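Long-range contact in DNA photolyase (Agrobacterium tumefaciens, PDB 4U63), which probably uses light absorbed by its folate antenna and flavin to split cyclobutane pyrimidine dimers in ultraviolet-damaged DNA: residues I373-F387 against A397-S409. Numbering follows the deposited sequence. Where two conformers were deposited one is given.
Sequences IKHLLIDWRKGEKWF and ASNAANWQWVAGS. With FAD (flavin-adenine dinucleotide), chain C.
Asn399 ND2 donates to Glu384 O at 3.0 Å and, weakly, to Glu384 OE2, tying together two roughly antiparallel helices, 380-387 and 398-407, of the all-helical FAD-binding domain of photolyases. The axes lie 9.9 Å apart at closest approach. Glu384 O lies close to the amide plane of Asn399, but the bond is bent, 142° at the hydrogen. CG anti to the backbone N (chi1 -164°) carries the Asn399 amide between Glu384 and the flavin, with OD1 on the flavin side, 3.3 Å from FAD N5. The main partner of the Glu384 carboxylate is Arg388, which forms a salt bridge with OE1.

Trp403 forms the centre of the packing, a knob held among Trp380, Gly383, Glu384 and Phe387. One face of its indole lies against the backbone of helix 380-387, where the bare Gly383 lets the ring come close: Trp403 CZ2 is 3.3 Å from Gly383 C, and Gly383 CA makes a CH-pi contact with the six-membered ring. Glu384 CB sits over the five-membered ring. The opposite face receives the flavin methyl C7M near its rim, placing the indole between the helix and that methyl. Its edge points at the face of Phe387 in an offset edge-to-face pair, planes at 71°, while the Phe387 edge reaches FAD C6.

Toward the C-terminal end of helix 398-407, which closes with a Schellman motif at Gly408, Gln404 CG lies over one face of the Trp380 indole; the Gln404 amide is bonded to backbone groups, NE2 to Lys316 O and OE1 to Trp318 N. Ile373 CD1 fills the angle between Trp403, Val406 and Ala407. Beyond it, Lys374 NZ bonds to the carbonyls of Arg418 and Phe416 and to a water that donates to Val406 O, 2.8 Å from each.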
ATOM      1  N   ILE A 373     -10.752   0.689 -17.345  1.00 19.81           N
ATOM      2  CA  ILE A 373      -9.929   0.247 -18.482  1.00 20.63           C
ATOM      3  C   ILE A 373     -10.781  -0.278 -19.633  1.00 21.60           C
ATOM      4  O   ILE A 373     -10.521   0.028 -20.806  1.00 23.69           O
ATOM      5  CB  ILE A 373      -8.944  -0.862 -18.019  1.00 21.52           C
ATOM      6  CG1 ILE A 373      -7.953  -0.285 -16.999  1.00 23.80           C
ATOM      7  CG2 ILE A 373      -8.192  -1.488 -19.199  1.00 22.97           C
ATOM      8  CD1 ILE A 373      -7.282  -1.326 -16.137  1.00 24.54           C
ATOM      9  N   LYS A 374     -11.793  -1.075 -19.305  1.00 21.99           N
ATOM     10  CA  LYS A 374     -12.580  -1.767 -20.331  1.00 23.73           C
ATOM     11  C   LYS A 374     -13.885  -1.076 -20.654  1.00 24.16           C
ATOM     12  O   LYS A 374     -14.142  -0.787 -21.804  1.00 26.49           O
ATOM     13  CB  LYS A 374     -12.786  -3.215 -19.925  1.00 24.85           C
ATOM     14  CG  LYS A 374     -11.436  -3.889 -19.745  1.00 30.65           C
ATOM     15  CD  LYS A 374     -11.543  -5.350 -19.473  1.00 31.31           C
ATOM     16  CE  LYS A 374     -10.159  -5.959 -19.376  1.00 28.76           C
ATOM     17  NZ  LYS A 374     -10.260  -7.406 -19.125  1.00 28.42           N
ATOM     18  N   HIS A 375     -14.703  -0.794 -19.652  1.00 23.41           N
ATOM     19  CA  HIS A 375     -15.974  -0.103 -19.916  1.00 24.72           C
ATOM     20  C   HIS A 375     -15.806   1.338 -20.363  1.00 23.64           C
ATOM     21  O   HIS A 375     -16.537   1.776 -21.247  1.00 26.92           O
ATOM     22  CB  HIS A 375     -16.904  -0.182 -18.712  1.00 23.86           C
ATOM     23  CG  HIS A 375     -17.548  -1.513 -18.564  1.00 23.94           C
ATOM     24  ND1 HIS A 375     -16.868  -2.610 -18.088  1.00 26.59           N
ATOM     25  CD2 HIS A 375     -18.799  -1.936 -18.849  1.00 22.68           C
ATOM     26  CE1 HIS A 375     -17.673  -3.651 -18.075  1.00 27.50           C
ATOM     27  NE2 HIS A 375     -18.848  -3.271 -18.532  1.00 28.10           N
ATOM     28  N   LEU A 376     -14.856   2.071 -19.775  1.00 23.60           N
ATOM     29  CA  LEU A 376     -14.618   3.468 -20.190  1.00 25.75           C
ATOM     30  C   LEU A 376     -13.444   3.623 -21.171  1.00 24.34           C
ATOM     31  O   LEU A 376     -13.262   4.686 -21.747  1.00 24.76           O
ATOM     32  CB  LEU A 376     -14.419   4.369 -18.969  1.00 24.23           C
ATOM     33  CG  LEU A 376     -15.507   4.258 -17.900  1.00 25.45           C
ATOM     34  CD1 LEU A 376     -15.224   5.207 -16.744  1.00 24.24           C
ATOM     35  CD2 LEU A 376     -16.885   4.538 -18.492  1.00 27.74           C
ATOM     36  N   LEU A 377     -12.661   2.562 -21.357  1.00 24.81           N
ATOM     37  CA  LEU A 377     -11.512   2.581 -22.262  1.00 24.50           C
ATOM     38  C   LEU A 377     -10.535   3.708 -21.932  1.00 23.49           C
ATOM     39  O   LEU A 377     -10.020   4.384 -22.834  1.00 27.13           O
ATOM     40  CB  LEU A 377     -11.996   2.655 -23.717  1.00 27.84           C
ATOM     41  CG  LEU A 377     -11.185   1.838 -24.714  1.00 31.65           C
ATOM     42  CD1 LEU A 377     -11.327   0.358 -24.396  1.00 24.56           C
ATOM     43  CD2 LEU A 377     -11.625   2.128 -26.137  1.00 35.16           C
ATOM     44  N   ILE A 378     -10.283   3.904 -20.638  0.50 23.61           N
ATOM     45  CA  ILE A 378      -9.395   4.960 -20.165  0.50 25.68           C
ATOM     46  C   ILE A 378      -8.081   4.352 -19.717  0.50 25.57           C
ATOM     47  O   ILE A 378      -8.063   3.298 -19.073  0.50 27.33           O
ATOM     48  CB  ILE A 378     -10.037   5.752 -19.017  0.50 27.08           C
ATOM     49  CG1 ILE A 378     -11.157   6.634 -19.566  0.50 31.43           C
ATOM     50  CG2 ILE A 378      -9.008   6.615 -18.306  0.50 25.67           C
ATOM     51  CD1 ILE A 378     -11.984   7.292 -18.491  0.50 36.56           C
ATOM     52  N   ASP A 379      -6.989   5.025 -20.075  1.00 25.62           N
ATOM     53  CA  ASP A 379      -5.622   4.596 -19.751  1.00 25.58           C
ATOM     54  C   ASP A 379      -5.478   4.185 -18.282  1.00 24.20           C
ATOM     55  O   ASP A 379      -5.764   4.969 -17.379  1.00 24.58           O
ATOM     56  CB  ASP A 379      -4.669   5.760 -20.078  1.00 28.55           C
ATOM     57  CG  ASP A 379      -3.202   5.382 -20.012  1.00 28.54           C
ATOM     58  OD1 ASP A 379      -2.834   4.363 -19.400  1.00 27.46           O
ATOM     59  OD2 ASP A 379      -2.399   6.138 -20.590  1.00 32.95           O
ATOM     60  N   TRP A 380      -5.045   2.949 -18.056  1.00 22.25           N
ATOM     61  CA  TRP A 380      -4.872   2.429 -16.689  1.00 21.20           C
ATOM     62  C   TRP A 380      -3.962   3.299 -15.812  1.00 18.11           C
ATOM     63  O   TRP A 380      -4.128   3.347 -14.595  1.00 19.91           O
ATOM     64  CB  TRP A 380      -4.364   0.983 -16.704  1.00 22.49           C
ATOM     65  CG  TRP A 380      -3.031   0.751 -17.349  1.00 23.61           C
ATOM     66  CD1 TRP A 380      -2.806   0.367 -18.637  1.00 25.68           C
ATOM     67  CD2 TRP A 380      -1.741   0.845 -16.730  1.00 22.88           C
ATOM     68  NE1 TRP A 380      -1.466   0.231 -18.867  1.00 24.65           N
ATOM     69  CE2 TRP A 380      -0.783   0.522 -17.719  1.00 22.91           C
ATOM     70  CE3 TRP A 380      -1.300   1.185 -15.445  1.00 22.14           C
ATOM     71  CZ2 TRP A 380       0.589   0.516 -17.461  1.00 21.91           C
ATOM     72  CZ3 TRP A 380       0.072   1.179 -15.189  1.00 24.18           C
ATOM     73  CH2 TRP A 380       0.997   0.845 -16.196  1.00 23.61           C
ATOM     74  N   ARG A 381      -3.022   4.010 -16.443  1.00 18.99           N
ATOM     75  CA  ARG A 381      -2.109   4.889 -15.728  1.00 20.57           C
ATOM     76  C   ARG A 381      -2.880   6.002 -15.008  1.00 21.96           C
ATOM     77  O   ARG A 381      -2.458   6.457 -13.952  1.00 21.76           O
ATOM     78  CB  ARG A 381      -1.085   5.494 -16.684  1.00 22.92           C
ATOM     79  CG  ARG A 381      -0.142   4.496 -17.328  1.00 23.39           C
ATOM     80  CD  ARG A 381       0.420   5.103 -18.629  1.00 28.26           C
ATOM     81  NE  ARG A 381       1.215   4.157 -19.393  1.00 37.96           N
ATOM     82  CZ  ARG A 381       0.758   3.287 -20.309  1.00 38.39           C
ATOM     83  NH1 ARG A 381      -0.546   3.189 -20.632  1.00 33.57           N
ATOM     84  NH2 ARG A 381       1.630   2.494 -20.915  1.00 37.18           N
ATOM     85  N   LYS A 382      -4.013   6.428 -15.573  1.00 20.45           N
ATOM     86  CA  LYS A 382      -4.839   7.450 -14.918  1.00 20.42           C
ATOM     87  C   LYS A 382      -5.479   6.899 -13.646  1.00 20.35           C
ATOM     88  O   LYS A 382      -5.532   7.586 -12.629  1.00 21.72           O
ATOM     89  CB  LYS A 382      -5.896   7.993 -15.869  1.00 23.63           C
ATOM     90  CG  LYS A 382      -5.297   8.841 -16.986  1.00 25.36           C
ATOM     91  CD  LYS A 382      -6.296   9.128 -18.087  1.00 29.11           C
ATOM     92  CE  LYS A 382      -7.414  10.059 -17.653  1.00 30.73           C
ATOM     93  NZ  LYS A 382      -6.929  11.420 -17.296  1.00 31.50           N
ATOM     94  N   GLY A 383      -5.960   5.663 -13.707  1.00 18.51           N
ATOM     95  CA  GLY A 383      -6.503   4.995 -12.519  1.00 18.85           C
ATOM     96  C   GLY A 383      -5.434   4.771 -11.455  1.00 20.33           C
ATOM     97  O   GLY A 383      -5.664   4.987 -10.265  1.00 20.27           O
ATOM     98  N   GLU A 384      -4.262   4.321 -11.899  1.00 19.83           N
ATOM     99  CA  GLU A 384      -3.111   4.131 -11.021  0.63 18.59           C
ATOM    100  C   GLU A 384      -2.782   5.425 -10.263  1.00 18.87           C
ATOM    101  O   GLU A 384      -2.572   5.408  -9.035  1.00 19.76           O
ATOM    102  CB  GLU A 384      -1.905   3.654 -11.858  0.63 18.88           C
ATOM    103  CG  GLU A 384      -0.737   3.098 -11.051  0.63 23.03           C
ATOM    104  CD  GLU A 384       0.254   4.142 -10.550  0.63 29.00           C
ATOM    105  OE1 GLU A 384       0.264   5.289 -11.039  0.63 33.15           O
ATOM    106  OE2 GLU A 384       1.050   3.801  -9.651  0.63 36.96           O
ATOM    107  N   LYS A 385      -2.741   6.547 -10.991  0.50 19.38           N
ATOM    108  CA  LYS A 385      -2.455   7.850 -10.384  0.50 18.79           C
ATOM    109  C   LYS A 385      -3.532   8.272  -9.395  0.50 18.91           C
ATOM    110  O   LYS A 385      -3.220   8.818  -8.349  0.50 21.25           O
ATOM    111  CB  LYS A 385      -2.275   8.935 -11.447  0.50 21.86           C
ATOM    112  CG  LYS A 385      -0.994   8.788 -12.237  0.50 26.63           C
ATOM    113  CD  LYS A 385      -0.743   9.949 -13.188  0.50 36.94           C
ATOM    114  CE  LYS A 385       0.489   9.707 -14.052  0.50 42.80           C
ATOM    115  NZ  LYS A 385       0.398   8.482 -14.884  0.50 42.00           N
ATOM    116  N   TRP A 386      -4.794   8.014  -9.719  1.00 18.85           N
ATOM    117  CA  TRP A 386      -5.897   8.348  -8.804  1.00 18.50           C
ATOM    118  C   TRP A 386      -5.741   7.564  -7.497  1.00 18.23           C
ATOM    119  O   TRP A 386      -5.841   8.127  -6.410  1.00 17.92           O
ATOM    120  CB  TRP A 386      -7.269   8.055  -9.423  1.00 19.20           C
ATOM    121  CG  TRP A 386      -8.400   8.373  -8.470  1.00 19.12           C
ATOM    122  CD1 TRP A 386      -9.171   7.478  -7.769  1.00 19.31           C
ATOM    123  CD2 TRP A 386      -8.855   9.674  -8.085  1.00 19.97           C
ATOM    124  NE1 TRP A 386     -10.083   8.150  -6.986  1.00 21.00           N
ATOM    125  CE2 TRP A 386      -9.912   9.495  -7.160  1.00 20.39           C
ATOM    126  CE3 TRP A 386      -8.480  10.969  -8.435  1.00 22.47           C
ATOM    127  CZ2 TRP A 386     -10.596  10.573  -6.581  1.00 23.61           C
ATOM    128  CZ3 TRP A 386      -9.172  12.050  -7.860  1.00 23.33           C
ATOM    129  CH2 TRP A 386     -10.210  11.837  -6.948  1.00 25.45           C
ATOM    130  N   PHE A 387      -5.458   6.265  -7.621  1.00 18.06           N
ATOM    131  CA  PHE A 387      -5.227   5.411  -6.451  1.00 18.87           C
ATOM    132  C   PHE A 387      -4.032   5.894  -5.633  1.00 19.49           C
ATOM    133  O   PHE A 387      -4.067   5.869  -4.413  1.00 20.30           O
ATOM    134  CB  PHE A 387      -5.008   3.953  -6.876  1.00 19.51           C
ATOM    135  CG  PHE A 387      -6.278   3.143  -7.027  1.00 20.62           C
ATOM    136  CD1 PHE A 387      -7.508   3.735  -7.341  1.00 20.89           C
ATOM    137  CD2 PHE A 387      -6.238   1.766  -6.869  1.00 18.15           C
ATOM    138  CE1 PHE A 387      -8.652   2.963  -7.483  1.00 19.00           C
ATOM    139  CE2 PHE A 387      -7.385   0.995  -7.009  1.00 17.54           C
ATOM    140  CZ  PHE A 387      -8.591   1.587  -7.314  1.00 17.89           C
ATOM    141  N   ALA A 397       4.931  -0.847  -5.850  1.00 18.05           N
ATOM    142  CA  ALA A 397       4.930  -2.156  -6.477  1.00 17.07           C
ATOM    143  C   ALA A 397       3.512  -2.690  -6.621  1.00 16.30           C
ATOM    144  O   ALA A 397       3.100  -3.086  -7.705  1.00 18.90           O
ATOM    145  CB  ALA A 397       5.767  -3.107  -5.668  1.00 17.45           C
ATOM    146  N   SER A 398       2.748  -2.698  -5.528  1.00 16.01           N
ATOM    147  CA  SER A 398       1.440  -3.360  -5.559  1.00 16.78           C
ATOM    148  C   SER A 398       0.393  -2.641  -6.388  1.00 15.98           C
ATOM    149  O   SER A 398      -0.406  -3.281  -7.058  1.00 18.02           O
ATOM    150  CB  SER A 398       0.917  -3.591  -4.151  1.00 17.97           C
ATOM    151  OG  SER A 398       1.827  -4.358  -3.404  1.00 19.77           O
ATOM    152  N   ASN A 399       0.398  -1.314  -6.354  1.00 17.04           N
ATOM    153  CA  ASN A 399      -0.553  -0.549  -7.144  1.00 18.23           C
ATOM    154  C   ASN A 399      -0.305  -0.787  -8.645  1.00 18.65           C
ATOM    155  O   ASN A 399      -1.192  -1.251  -9.368  1.00 19.56           O
ATOM    156  CB  ASN A 399      -0.459   0.933  -6.783  1.00 18.84           C
ATOM    157  CG  ASN A 399      -1.652   1.740  -7.252  1.00 18.92           C
ATOM    158  OD1 ASN A 399      -2.774   1.241  -7.328  1.00 20.11           O
ATOM    159  ND2 ASN A 399      -1.412   3.009  -7.563  1.00 21.50           N
ATOM    160  N   ALA A 400       0.915  -0.511  -9.088  1.00 20.68           N
ATOM    161  CA  ALA A 400       1.298  -0.719 -10.489  1.00 19.39           C
ATOM    162  C   ALA A 400       1.051  -2.145 -10.973  1.00 18.96           C
ATOM    163  O   ALA A 400       0.465  -2.358 -12.031  1.00 19.25           O
ATOM    164  CB  ALA A 400       2.766  -0.358 -10.700  1.00 19.88           C
ATOM    165  N   ALA A 401       1.502  -3.120 -10.185  1.00 17.90           N
ATOM    166  CA  ALA A 401       1.362  -4.530 -10.578  1.00 17.75           C
ATOM    167  C   ALA A 401      -0.096  -4.913 -10.770  1.00 16.81           C
ATOM    168  O   ALA A 401      -0.461  -5.541 -11.754  1.00 18.54           O
ATOM    169  CB  ALA A 401       2.001  -5.440  -9.552  1.00 18.20           C
ATOM    170  N   ASN A 402      -0.939  -4.548  -9.802  1.00 17.46           N
ATOM    171  CA  ASN A 402      -2.351  -4.914  -9.884  1.00 18.11           C
ATOM    172  C   ASN A 402      -3.077  -4.235 -11.041  1.00 17.83           C
ATOM    173  O   ASN A 402      -3.864  -4.870 -11.722  1.00 19.94           O
ATOM    174  CB  ASN A 402      -3.059  -4.685  -8.542  1.00 17.51           C
ATOM    175  CG  ASN A 402      -2.767  -5.794  -7.543  1.00 17.45           C
ATOM    176  OD1 ASN A 402      -3.388  -6.853  -7.599  1.00 20.18           O
ATOM    177  ND2 ASN A 402      -1.825  -5.566  -6.643  1.00 16.76           N
ATOM    178  N   TRP A 403      -2.800  -2.958 -11.273  1.00 18.62           N
ATOM    179  CA  TRP A 403      -3.351  -2.276 -12.455  1.00 18.50           C
ATOM    180  C   TRP A 403      -2.947  -2.977 -13.761  1.00 19.14           C
ATOM    181  O   TRP A 403      -3.790  -3.187 -14.643  1.00 20.24           O
ATOM    182  CB  TRP A 403      -2.954  -0.798 -12.478  1.00 20.10           C
ATOM    183  CG  TRP A 403      -3.834   0.038 -11.589  1.00 18.95           C
ATOM    184  CD1 TRP A 403      -3.573   0.439 -10.319  1.00 19.06           C
ATOM    185  CD2 TRP A 403      -5.124   0.546 -11.921  1.00 18.63           C
ATOM    186  NE1 TRP A 403      -4.634   1.178  -9.824  1.00 19.16           N
ATOM    187  CE2 TRP A 403      -5.603   1.249 -10.792  1.00 18.16           C
ATOM    188  CE3 TRP A 403      -5.934   0.463 -13.068  1.00 18.70           C
ATOM    189  CZ2 TRP A 403      -6.838   1.880 -10.783  1.00 18.32           C
ATOM    190  CZ3 TRP A 403      -7.161   1.081 -13.062  1.00 20.67           C
ATOM    191  CH2 TRP A 403      -7.610   1.784 -11.919  1.00 18.20           C
ATOM    192  N   GLN A 404      -1.677  -3.362 -13.877  1.00 21.07           N
ATOM    193  CA  GLN A 404      -1.219  -4.069 -15.083  1.00 21.04           C
ATOM    194  C   GLN A 404      -1.918  -5.420 -15.285  1.00 20.08           C
ATOM    195  O   GLN A 404      -2.258  -5.775 -16.417  1.00 21.18           O
ATOM    196  CB  GLN A 404       0.304  -4.229 -15.099  1.00 20.72           C
ATOM    197  CG  GLN A 404       1.031  -2.901 -15.284  1.00 20.63           C
ATOM    198  CD  GLN A 404       1.961  -2.862 -16.500  1.00 18.65           C
ATOM    199  OE1 GLN A 404       1.680  -3.455 -17.534  1.00 19.23           O
ATOM    200  NE2 GLN A 404       3.052  -2.141 -16.373  1.00 19.58           N
ATOM    201  N   TRP A 405      -2.150  -6.161 -14.202  1.00 19.23           N
ATOM    202  CA  TRP A 405      -2.875  -7.445 -14.308  1.00 18.99           C
ATOM    203  C   TRP A 405      -4.308  -7.229 -14.778  1.00 19.90           C
ATOM    204  O   TRP A 405      -4.786  -7.940 -15.655  1.00 22.05           O
ATOM    205  CB  TRP A 405      -2.864  -8.221 -12.986  1.00 19.86           C
ATOM    206  CG  TRP A 405      -1.536  -8.825 -12.645  1.00 20.70           C
ATOM    207  CD1 TRP A 405      -0.659  -9.454 -13.503  1.00 20.68           C
ATOM    208  CD2 TRP A 405      -0.932  -8.883 -11.354  1.00 19.37           C
ATOM    209  NE1 TRP A 405       0.448  -9.884 -12.814  1.00 21.81           N
ATOM    210  CE2 TRP A 405       0.309  -9.551 -11.498  1.00 20.01           C
ATOM    211  CE3 TRP A 405      -1.315  -8.443 -10.081  1.00 20.18           C
ATOM    212  CZ2 TRP A 405       1.165  -9.769 -10.421  1.00 19.27           C
ATOM    213  CZ3 TRP A 405      -0.458  -8.659  -9.021  1.00 20.47           C
ATOM    214  CH2 TRP A 405       0.764  -9.321  -9.194  1.00 19.70           C
ATOM    215  N   VAL A 406      -4.990  -6.231 -14.213  1.00 20.21           N
ATOM    216  CA  VAL A 406      -6.356  -5.929 -14.651  1.00 21.07           C
ATOM    217  C   VAL A 406      -6.367  -5.504 -16.136  1.00 20.79           C
ATOM    218  O   VAL A 406      -7.284  -5.859 -16.883  1.00 22.76           O
ATOM    219  CB  VAL A 406      -7.034  -4.863 -13.766  1.00 22.48           C
ATOM    220  CG1 VAL A 406      -8.440  -4.562 -14.283  1.00 24.09           C
ATOM    221  CG2 VAL A 406      -7.126  -5.352 -12.328  1.00 21.87           C
ATOM    222  N   ALA A 407      -5.332  -4.775 -16.545  1.00 21.84           N
ATOM    223  CA  ALA A 407      -5.183  -4.278 -17.927  1.00 23.78           C
ATOM    224  C   ALA A 407      -4.811  -5.349 -18.957  1.00 25.00           C
ATOM    225  O   ALA A 407      -4.854  -5.084 -20.160  1.00 28.65           O
ATOM    226  CB  ALA A 407      -4.154  -3.156 -17.962  1.00 24.12           C
ATOM    227  N   GLY A 408      -4.422  -6.539 -18.499  1.00 22.22           N
ATOM    228  CA  GLY A 408      -4.125  -7.649 -19.393  1.00 21.94           C
ATOM    229  C   GLY A 408      -2.655  -7.927 -19.666  1.00 23.20           C
ATOM    230  O   GLY A 408      -2.361  -8.726 -20.541  1.00 23.84           O
ATOM    231  N   SER A 409      -1.739  -7.284 -18.931  1.00 27.01           N
ATOM    232  CA  SER A 409      -0.280  -7.575 -19.054  1.00 21.48           C
ATOM    233  C   SER A 409       0.220  -8.487 -17.914  1.00 30.14           C
ATOM    234  O   SER A 409      -0.076  -8.238 -16.769  1.00 35.31           O
ATOM    235  CB  SER A 409       0.546  -6.298 -19.028  1.00 24.57           C
ATOM    236  OG  SER A 409       0.446  -5.582 -20.242  1.00 31.59           O
TER
HETATM  237  PA  FAD C1002      -5.626  -8.764   3.428  1.00 19.09           P
HETATM  238  O1A FAD C1002      -6.613  -9.573   2.650  1.00 19.28           O
HETATM  239  O2A FAD C1002      -5.715  -8.760   4.918  1.00 19.91           O
HETATM  240  O5B FAD C1002      -4.172  -9.213   2.916  1.00 19.06           O
HETATM  241  C5B FAD C1002      -3.005  -9.096   3.737  1.00 15.28           C
HETATM  242  C4B FAD C1002      -1.899  -8.316   3.040  1.00 18.45           C
HETATM  243  O4B FAD C1002      -1.497  -8.955   1.830  1.00 20.08           O
HETATM  244  C3B FAD C1002      -2.307  -6.918   2.637  1.00 19.02           C
HETATM  245  O3B FAD C1002      -2.267  -6.002   3.743  1.00 19.79           O
HETATM  246  C2B FAD C1002      -1.311  -6.610   1.540  1.00 18.36           C
HETATM  247  O2B FAD C1002      -0.058  -6.176   2.073  1.00 18.39           O
HETATM  248  C1B FAD C1002      -1.124  -7.950   0.873  1.00 18.33           C
HETATM  249  N9A FAD C1002      -1.970  -8.150  -0.325  1.00 17.95           N
HETATM  250  C8A FAD C1002      -3.196  -8.701  -0.345  1.00 20.51           C
HETATM  251  N7A FAD C1002      -3.681  -8.768  -1.602  1.00 18.66           N
HETATM  252  C5A FAD C1002      -2.736  -8.266  -2.425  1.00 17.03           C
HETATM  253  C6A FAD C1002      -2.624  -8.042  -3.869  1.00 16.38           C
HETATM  254  N6A FAD C1002      -3.635  -8.391  -4.689  1.00 19.76           N
HETATM  255  N1A FAD C1002      -1.481  -7.479  -4.320  1.00 16.79           N
HETATM  256  C2A FAD C1002      -0.475  -7.122  -3.488  1.00 17.64           C
HETATM  257  N3A FAD C1002      -0.523  -7.306  -2.152  1.00 17.88           N
HETATM  258  C4A FAD C1002      -1.611  -7.859  -1.582  1.00 17.28           C
HETATM  259  N1  FAD C1002      -2.245  -3.179  -2.188  1.00 17.23           N
HETATM  260  C2  FAD C1002      -1.400  -2.339  -1.549  1.00 18.83           C
HETATM  261  O2  FAD C1002      -0.873  -2.754  -0.492  1.00 20.28           O
HETATM  262  N3  FAD C1002      -1.123  -1.100  -2.024  1.00 17.94           N
HETATM  263  C4  FAD C1002      -1.674  -0.627  -3.171  1.00 18.04           C
HETATM  264  O4  FAD C1002      -1.402   0.518  -3.616  1.00 18.41           O
HETATM  265  C4X FAD C1002      -2.615  -1.489  -3.914  1.00 17.11           C
HETATM  266  N5  FAD C1002      -3.242  -1.096  -5.063  1.00 18.77           N
HETATM  267  C5X FAD C1002      -4.084  -1.942  -5.726  1.00 16.61           C
HETATM  268  C6  FAD C1002      -4.700  -1.557  -6.910  1.00 17.20           C
HETATM  269  C7  FAD C1002      -5.575  -2.409  -7.589  1.00 18.10           C
HETATM  270  C7M FAD C1002      -6.237  -1.971  -8.876  1.00 20.02           C
HETATM  271  C8  FAD C1002      -5.864  -3.753  -7.041  1.00 17.07           C
HETATM  272  C8M FAD C1002      -6.797  -4.721  -7.736  1.00 18.76           C
HETATM  273  C9  FAD C1002      -5.262  -4.139  -5.873  1.00 16.18           C
HETATM  274  C9A FAD C1002      -4.379  -3.305  -5.180  1.00 17.05           C
HETATM  275  N10 FAD C1002      -3.763  -3.713  -3.961  1.00 18.41           N
HETATM  276  C10 FAD C1002      -2.877  -2.827  -3.325  1.00 17.95           C
HETATM  277  C1' FAD C1002      -3.949  -5.057  -3.399  1.00 18.36           C
HETATM  278  C2' FAD C1002      -5.051  -5.313  -2.394  1.00 17.31           C
HETATM  279  O2' FAD C1002      -6.301  -4.877  -2.941  1.00 19.40           O
HETATM  280  C3' FAD C1002      -4.772  -4.658  -1.056  1.00 17.33           C
HETATM  281  O3' FAD C1002      -3.497  -5.050  -0.555  1.00 20.03           O
HETATM  282  C4' FAD C1002      -5.864  -5.066  -0.067  1.00 17.55           C
HETATM  283  O4' FAD C1002      -7.099  -4.477  -0.468  1.00 19.81           O
HETATM  284  C5' FAD C1002      -5.487  -4.597   1.323  1.00 17.08           C
HETATM  285  O5' FAD C1002      -6.484  -4.948   2.295  1.00 18.77           O
HETATM  286  P   FAD C1002      -6.055  -5.868   3.540  1.00 17.87           P
HETATM  287  O1P FAD C1002      -7.238  -6.014   4.431  1.00 18.47           O
HETATM  288  O2P FAD C1002      -4.813  -5.325   4.188  1.00 18.83           O
HETATM  289  O3P FAD C1002      -5.711  -7.262   2.819  1.00 17.89           O
HETATM  290  O   HOH W   1      -7.550  -7.868 -18.884  1.00 29.52           O
HETATM  291  O   HOH W   2      -9.467  -7.748 -15.791  1.00 45.52           O
HETATM  292  O   HOH W   3       2.534   2.017  -8.196  1.00 40.95           O